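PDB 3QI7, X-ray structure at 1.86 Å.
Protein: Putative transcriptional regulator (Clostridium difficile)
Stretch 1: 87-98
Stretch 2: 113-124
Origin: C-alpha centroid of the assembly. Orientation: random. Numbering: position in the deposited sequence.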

ATOM      1  N   GLU A  87      -8.279  -9.280 -27.117  1.00 40.82           N
ATOM      2  CA  GLU A  87      -6.944  -8.724 -26.925  1.00 41.42           C
ATOM      3  C   GLU A  87      -6.530  -8.641 -25.443  1.00 38.68           C
ATOM      4  O   GLU A  87      -5.341  -8.535 -25.151  1.00 39.15           O
ATOM      5  CB  GLU A  87      -6.873  -7.333 -27.574  1.00 41.26           C
ATOM      6  CG  GLU A  87      -7.278  -7.340 -29.055  1.00 47.27           C
ATOM      7  CD  GLU A  87      -6.891  -6.051 -29.766  1.00 51.08           C
ATOM      8  OE1 GLU A  87      -7.254  -4.972 -29.261  1.00 51.58           O
ATOM      9  OE2 GLU A  87      -6.219  -6.122 -30.819  1.00 57.48           O
ATOM     10  N   VAL A  88      -7.510  -8.680 -24.534  1.00 35.60           N
ATOM     11  CA  VAL A  88      -7.259  -8.737 -23.090  1.00 34.57           C
ATOM     12  C   VAL A  88      -6.590 -10.058 -22.734  1.00 34.57           C
ATOM     13  O   VAL A  88      -7.190 -11.143 -22.872  1.00 34.94           O
ATOM     14  CB  VAL A  88      -8.557  -8.537 -22.246  1.00 36.30           C
ATOM     15  CG1 VAL A  88      -8.287  -8.747 -20.724  1.00 32.28           C
ATOM     16  CG2 VAL A  88      -9.136  -7.141 -22.477  1.00 33.78           C
ATOM     17  N   GLN A  89      -5.334  -9.949 -22.283  1.00 33.80           N
ATOM     18  CA  GLN A  89      -4.531 -11.097 -21.912  1.00 32.08           C
ATOM     19  C   GLN A  89      -4.175 -11.158 -20.417  1.00 30.22           C
ATOM     20  O   GLN A  89      -3.646 -12.175 -19.958  1.00 29.04           O
ATOM     21  CB  GLN A  89      -3.263 -11.132 -22.758  1.00 34.15           C
ATOM     22  CG  GLN A  89      -3.520 -11.243 -24.249  1.00 33.35           C
ATOM     23  CD  GLN A  89      -4.152 -12.570 -24.623  1.00 40.31           C
ATOM     24  OE1 GLN A  89      -4.002 -13.549 -23.899  1.00 41.72           O
ATOM     25  NE2 GLN A  89      -4.870 -12.609 -25.749  1.00 41.19           N
ATOM     26  N   ALA A  90      -4.485 -10.099 -19.658  1.00 29.01           N
ATOM     27  CA  ALA A  90      -4.333 -10.152 -18.214  1.00 28.22           C
ATOM     28  C   ALA A  90      -5.318  -9.192 -17.553  1.00 28.64           C
ATOM     29  O   ALA A  90      -5.685  -8.155 -18.134  1.00 27.94           O
ATOM     30  CB  ALA A  90      -2.878  -9.825 -17.808  1.00 26.60           C
ATOM     31  N   ILE A  91      -5.770  -9.566 -16.359  1.00 27.09           N
ATOM     32  CA  ILE A  91      -6.605  -8.686 -15.536  1.00 28.15           C
ATOM     33  C   ILE A  91      -5.980  -8.488 -14.153  1.00 26.62           C
ATOM     34  O   ILE A  91      -5.747  -9.456 -13.431  1.00 24.95           O
ATOM     35  CB  ILE A  91      -8.054  -9.223 -15.372  1.00 26.82           C
ATOM     36  CG1 ILE A  91      -8.714  -9.441 -16.737  1.00 31.22           C
ATOM     37  CG2 ILE A  91      -8.887  -8.242 -14.548  1.00 30.43           C
ATOM     38  CD1 ILE A  91     -10.050 -10.184 -16.664  1.00 27.81           C
ATOM     39  N   VAL A  92      -5.726  -7.224 -13.803  1.00 24.22           N
ATOM     40  CA  VAL A  92      -5.252  -6.818 -12.502  1.00 25.01           C
ATOM     41  C   VAL A  92      -6.407  -6.111 -11.782  1.00 24.18           C
ATOM     42  O   VAL A  92      -7.021  -5.200 -12.332  1.00 25.24           O
ATOM     43  CB  VAL A  92      -4.026  -5.837 -12.635  1.00 23.49           C
ATOM     44  CG1 VAL A  92      -3.579  -5.303 -11.269  1.00 22.44           C
ATOM     45  CG2 VAL A  92      -2.853  -6.518 -13.380  1.00 23.40           C
ATOM     46  N   VAL A  93      -6.694  -6.527 -10.556  1.00 23.34           N
ATOM     47  CA  VAL A  93      -7.714  -5.893  -9.729  1.00 24.20           C
ATOM     48  C   VAL A  93      -7.055  -5.282  -8.482  1.00 22.27           C
ATOM     49  O   VAL A  93      -6.327  -5.963  -7.772  1.00 23.55           O
ATOM     50  CB  VAL A  93      -8.796  -6.923  -9.321  1.00 26.03           C
ATOM     51  CG1 VAL A  93      -9.809  -6.269  -8.384  1.00 26.72           C
ATOM     52  CG2 VAL A  93      -9.479  -7.511 -10.541  1.00 26.68           C
ATOM     53  N   SER A  94      -7.278  -3.994  -8.232  1.00 19.33           N
ATOM     54  CA  SER A  94      -6.737  -3.329  -7.069  1.00 22.16           C
ATOM     55  C   SER A  94      -7.832  -2.662  -6.198  1.00 24.34           C
ATOM     56  O   SER A  94      -8.323  -1.599  -6.537  1.00 22.74           O
ATOM     57  CB  SER A  94      -5.690  -2.278  -7.508  1.00 25.44           C
ATOM     58  OG  SER A  94      -4.954  -1.765  -6.393  1.00 22.79           O
ATOM     59  N   THR A  95      -8.193  -3.299  -5.080  1.00 25.22           N
ATOM     60  CA  THR A  95      -9.109  -2.724  -4.073  1.00 24.31           C
ATOM     61  C   THR A  95      -8.879  -3.406  -2.716  1.00 25.14           C
ATOM     62  O   THR A  95      -8.688  -4.619  -2.653  1.00 27.19           O
ATOM     63  CB  THR A  95     -10.643  -2.891  -4.472  1.00 27.41           C
ATOM     64  OG1 THR A  95     -11.504  -2.393  -3.420  1.00 26.65           O
ATOM     65  CG2 THR A  95     -11.007  -4.364  -4.725  1.00 25.73           C
ATOM     66  N   ASP A  96      -8.934  -2.645  -1.631  1.00 25.88           N
ATOM     67  CA  ASP A  96      -8.872  -3.219  -0.273  1.00 28.56           C
ATOM     68  C   ASP A  96     -10.178  -3.937   0.129  1.00 28.74           C
ATOM     69  O   ASP A  96     -10.229  -4.592   1.167  1.00 30.14           O
ATOM     70  CB  ASP A  96      -8.614  -2.110   0.769  1.00 29.98           C
ATOM     71  CG  ASP A  96      -7.236  -1.482   0.659  1.00 41.45           C
ATOM     72  OD1 ASP A  96      -6.229  -2.207   0.399  1.00 44.38           O
ATOM     73  OD2 ASP A  96      -7.169  -0.243   0.884  1.00 46.88           O
ATOM     74  N   GLN A  97     -11.220  -3.840  -0.694  1.00 26.45           N
ATOM     75  CA  GLN A  97     -12.512  -4.400  -0.374  1.00 29.82           C
ATOM     76  C   GLN A  97     -12.675  -5.808  -0.982  1.00 28.76           C
ATOM     77  O   GLN A  97     -12.011  -6.168  -1.963  1.00 29.81           O
ATOM     78  CB  GLN A  97     -13.615  -3.464  -0.857  1.00 29.74           C
ATOM     79  CG  GLN A  97     -13.508  -2.047  -0.271  1.00 36.06           C
ATOM     80  CD  GLN A  97     -14.690  -1.188  -0.617  1.00 39.46           C
ATOM     81  OE1 GLN A  97     -15.821  -1.439  -0.168  1.00 36.16           O
ATOM     82  NE2 GLN A  97     -14.450  -0.167  -1.440  1.00 30.99           N
ATOM     83  N   ALA A  98     -13.587  -6.572  -0.395  1.00 28.61           N
ATOM     84  CA  ALA A  98     -13.907  -7.932  -0.831  1.00 29.12           C
ATOM     85  C   ALA A  98     -15.153  -7.920  -1.685  1.00 32.08           C
ATOM     86  O   ALA A  98     -15.953  -6.995  -1.611  1.00 32.37           O
ATOM     87  CB  ALA A  98     -14.137  -8.861   0.414  1.00 29.21           C
TER
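Stretch 2, residues 113-124: EIITISAPMGDD

Stretch 2 lies alongside stretch 1 as a parallel neighbor in a β-sheet: its strand, 115-118, runs at 12° to the strand that begins at Val88, and the two axes approach to 4.7 Å. The pairing advances one residue for one, from Ala90 with Ile115 to Val93 with Ser118, and together the stretches bury 882 Å².

Glu113 enters from a loop. It reaches Gln89 through a water that accepts from Gln89 NE2 at 3.2 Å and donates to Glu113 OE2 at 2.5 Å. Ile114, m and then t, follows and packs its CD1 4.1 Å from Val88 CG1 and its CG2 3.8 Å from Ile91 CG1.

Ile115 begins the ladder. Its N donates to Gln89 O at 3.1 Å, nearly straight at 172°, and its O accepts from Ile91 N at 2.8 Å; CA atoms of Ile115 and Ala90 are 4.4 Å apart, and the small alanine meets the isoleucine CB to CB at 3.9 Å. Thr116 sits beside Ile91, CA to CA 4.9 Å, its side chain on the same face as those of Ile91, Val93 and Ser118. Ile117 repeats the rule of Ile115 two residues on: Ile117 N binds Ile91 O at 2.9 Å, while Val93 N binds Ile117 O at 3.0 Å. Ile117 CB lies 4.2 Å from Val92 CG2, on the face shared with Ala90 and Ile115. Ile115 and Ile117 on one strand, and Ile91 and Val93 on the other, thus use both N and O, the alternation typical of parallel pairing. Ser118 pairs with Val93 but its side chain adds almost nothing to the contact.

Ala119 carries the ladder past the strand, its N donating to Val93 O at 3.0 Å, and its O takes a bond from Ser94 OG at 2.8 Å. A cis peptide then leads into Pro120, whose O accepts from Thr95 N at 2.9 Å; its ring CD lies 3.5 Å from Ser94 OG. Although the CA-to-CB bond of Met121, a selenomethionine, points away from stretch 1, its CG reaches 3.6 Å from Val93 CG1.

Gly122 N donates to Gln97 O at 2.9 Å, and Gly122 CA is 4.1 Å from Ala98 CA; an ideal CB here would fall 2.3 Å from both Gln97 C and Asp96 O, so the missing side chain makes room. Asp123 closes the contact through a second water, which donates to Asp123 OD1 at 2.7 Å and to Gln97 O at 3.0 Å. Asp124 leaves stretch 1 behind and caps the helix that follows.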

ATOM      1  N   GLU A 113      -6.656 -18.730 -20.334  1.00 38.82           N
ATOM      2  CA  GLU A 113      -5.317 -18.172 -20.588  1.00 37.75           C
ATOM      3  C   GLU A 113      -5.089 -16.747 -20.026  1.00 36.04           C
ATOM      4  O   GLU A 113      -3.946 -16.304 -19.916  1.00 32.59           O
ATOM      5  CB  GLU A 113      -4.993 -18.227 -22.088  1.00 40.95           C
ATOM      6  CG  GLU A 113      -5.562 -17.073 -22.947  1.00 42.99           C
ATOM      7  CD  GLU A 113      -7.064 -17.163 -23.247  1.00 46.10           C
ATOM      8  OE1 GLU A 113      -7.780 -18.043 -22.722  1.00 46.49           O
ATOM      9  OE2 GLU A 113      -7.530 -16.309 -24.022  1.00 47.43           O
ATOM     10  N   ILE A 114      -6.163 -16.033 -19.693  1.00 34.88           N
ATOM     11  CA  ILE A 114      -6.030 -14.713 -19.070  1.00 33.81           C
ATOM     12  C   ILE A 114      -5.327 -14.833 -17.706  1.00 33.25           C
ATOM     13  O   ILE A 114      -5.737 -15.599 -16.843  1.00 32.91           O
ATOM     14  CB  ILE A 114      -7.406 -13.985 -18.923  1.00 35.09           C
ATOM     15  CG1 ILE A 114      -7.971 -13.657 -20.309  1.00 38.07           C
ATOM     16  CG2 ILE A 114      -7.271 -12.698 -18.091  1.00 34.36           C
ATOM     17  CD1 ILE A 114      -9.214 -12.701 -20.326  1.00 41.94           C
ATOM     18  N   ILE A 115      -4.260 -14.052 -17.534  1.00 31.62           N
ATOM     19  CA  ILE A 115      -3.498 -14.016 -16.294  1.00 30.25           C
ATOM     20  C   ILE A 115      -4.221 -13.104 -15.324  1.00 29.99           C
ATOM     21  O   ILE A 115      -4.420 -11.935 -15.628  1.00 29.44           O
ATOM     22  CB  ILE A 115      -2.119 -13.454 -16.576  1.00 32.85           C
ATOM     23  CG1 ILE A 115      -1.374 -14.417 -17.506  1.00 33.63           C
ATOM     24  CG2 ILE A 115      -1.337 -13.245 -15.282  1.00 31.08           C
ATOM     25  CD1 ILE A 115      -0.005 -13.922 -17.888  1.00 37.10           C
ATOM     26  N   THR A 116      -4.635 -13.629 -14.177  1.00 27.75           N
ATOM     27  CA  THR A 116      -5.320 -12.810 -13.160  1.00 28.18           C
ATOM     28  C   THR A 116      -4.438 -12.500 -11.948  1.00 27.10           C
ATOM     29  O   THR A 116      -3.728 -13.368 -11.443  1.00 25.98           O
ATOM     30  CB  THR A 116      -6.626 -13.504 -12.705  1.00 28.13           C
ATOM     31  OG1 THR A 116      -6.343 -14.857 -12.330  1.00 27.63           O
ATOM     32  CG2 THR A 116      -7.669 -13.469 -13.851  1.00 25.40           C
ATOM     33  N   ILE A 117      -4.475 -11.246 -11.493  1.00 25.33           N
ATOM     34  CA  ILE A 117      -3.592 -10.771 -10.449  1.00 23.36           C
ATOM     35  C   ILE A 117      -4.382  -9.869  -9.489  1.00 23.46           C
ATOM     36  O   ILE A 117      -5.039  -8.914  -9.931  1.00 24.92           O
ATOM     37  CB  ILE A 117      -2.413  -9.953 -11.038  1.00 24.65           C
ATOM     38  CG1 ILE A 117      -1.730 -10.704 -12.182  1.00 26.76           C
ATOM     39  CG2 ILE A 117      -1.408  -9.538  -9.931  1.00 22.15           C
ATOM     40  CD1 ILE A 117      -0.521 -10.027 -12.725  1.00 25.96           C
ATOM     41  N   SER A 118      -4.369 -10.213  -8.209  1.00 22.52           N
ATOM     42  CA  SER A 118      -4.882  -9.342  -7.159  1.00 21.80           C
ATOM     43  C   SER A 118      -3.699  -8.470  -6.674  1.00 22.34           C
ATOM     44  O   SER A 118      -2.561  -8.964  -6.465  1.00 20.91           O
ATOM     45  CB  SER A 118      -5.548 -10.152  -6.020  1.00 24.35           C
ATOM     46  OG  SER A 118      -4.611 -10.996  -5.308  1.00 21.87           O
ATOM     47  N   ALA A 119      -3.963  -7.183  -6.496  1.00 20.82           N
ATOM     48  CA  ALA A 119      -2.922  -6.243  -6.164  1.00 19.82           C
ATOM     49  C   ALA A 119      -3.393  -4.921  -5.493  1.00 17.92           C
ATOM     50  O   ALA A 119      -3.136  -3.833  -5.980  1.00 20.97           O
ATOM     51  CB  ALA A 119      -2.101  -5.980  -7.414  1.00 20.13           C
ATOM     52  N   PRO A 120      -4.067  -5.009  -4.320  1.00 20.30           N
ATOM     53  CA  PRO A 120      -4.531  -6.200  -3.625  1.00 18.75           C
ATOM     54  C   PRO A 120      -5.997  -6.449  -3.920  1.00 21.38           C
ATOM     55  O   PRO A 120      -6.603  -5.694  -4.670  1.00 24.21           O
ATOM     56  CB  PRO A 120      -4.373  -5.794  -2.140  1.00 21.69           C
ATOM     57  CG  PRO A 120      -4.867  -4.300  -2.150  1.00 22.52           C
ATOM     58  CD  PRO A 120      -4.364  -3.776  -3.540  1.00 19.94           C
HETATM   59  N   MSE A 121      -6.558  -7.529  -3.380  1.00 22.47           N
HETATM   60  CA  MSE A 121      -8.019  -7.655  -3.251  1.00 23.82           C
HETATM   61  C   MSE A 121      -8.345  -7.918  -1.763  1.00 24.12           C
HETATM   62  O   MSE A 121      -7.486  -8.378  -1.005  1.00 25.71           O
HETATM   63  CB  MSE A 121      -8.561  -8.756  -4.159  1.00 23.80           C
HETATM   64  CG  MSE A 121      -8.685  -8.297  -5.632  1.00 24.93           C
HETATM   65 SE   MSE A 121      -9.016  -9.773  -6.892  0.75 29.15          SE
HETATM   66  CE  MSE A 121     -10.810 -10.341  -6.319  1.00 30.43           C
ATOM     67  N   GLY A 122      -9.575  -7.623  -1.352  1.00 25.87           N
ATOM     68  CA  GLY A 122      -9.950  -7.701   0.046  1.00 26.48           C
ATOM     69  C   GLY A 122     -10.493  -9.047   0.462  1.00 28.53           C
ATOM     70  O   GLY A 122     -10.813  -9.247   1.635  1.00 28.44           O
ATOM     71  N   ASP A 123     -10.605  -9.972  -0.487  1.00 28.59           N
ATOM     72  CA  ASP A 123     -11.198 -11.288  -0.203  1.00 31.29           C
ATOM     73  C   ASP A 123     -10.302 -12.187   0.647  1.00 29.23           C
ATOM     74  O   ASP A 123      -9.106 -11.955   0.789  1.00 28.98           O
ATOM     75  CB  ASP A 123     -11.564 -12.004  -1.511  1.00 31.26           C
ATOM     76  CG  ASP A 123     -12.297 -11.085  -2.493  1.00 39.26           C
ATOM     77  OD1 ASP A 123     -11.629 -10.247  -3.138  1.00 33.38           O
ATOM     78  OD2 ASP A 123     -13.535 -11.182  -2.608  1.00 32.96           O
ATOM     79  N   ASP A 124     -10.896 -13.234   1.209  1.00 29.18           N
ATOM     80  CA  ASP A 124     -10.158 -14.224   2.001  1.00 30.98           C
ATOM     81  C   ASP A 124      -8.886 -14.679   1.241  1.00 27.99           C
ATOM     82  O   ASP A 124      -8.963 -15.075   0.076  1.00 27.84           O
ATOM     83  CB  ASP A 124     -11.070 -15.444   2.255  1.00 33.00           C
ATOM     84  CG  ASP A 124     -10.397 -16.526   3.099  1.00 38.27           C
ATOM     85  OD1 ASP A 124      -9.377 -17.090   2.661  1.00 41.18           O
ATOM     86  OD2 ASP A 124     -10.906 -16.835   4.192  1.00 46.10           O
TER
HETATM   87  O   HOH W   1      -6.406 -15.359 -25.993  1.00 37.92           O
HETATM   88  O   HOH W   2     -12.691  -7.966  -4.211  1.00 25.55           O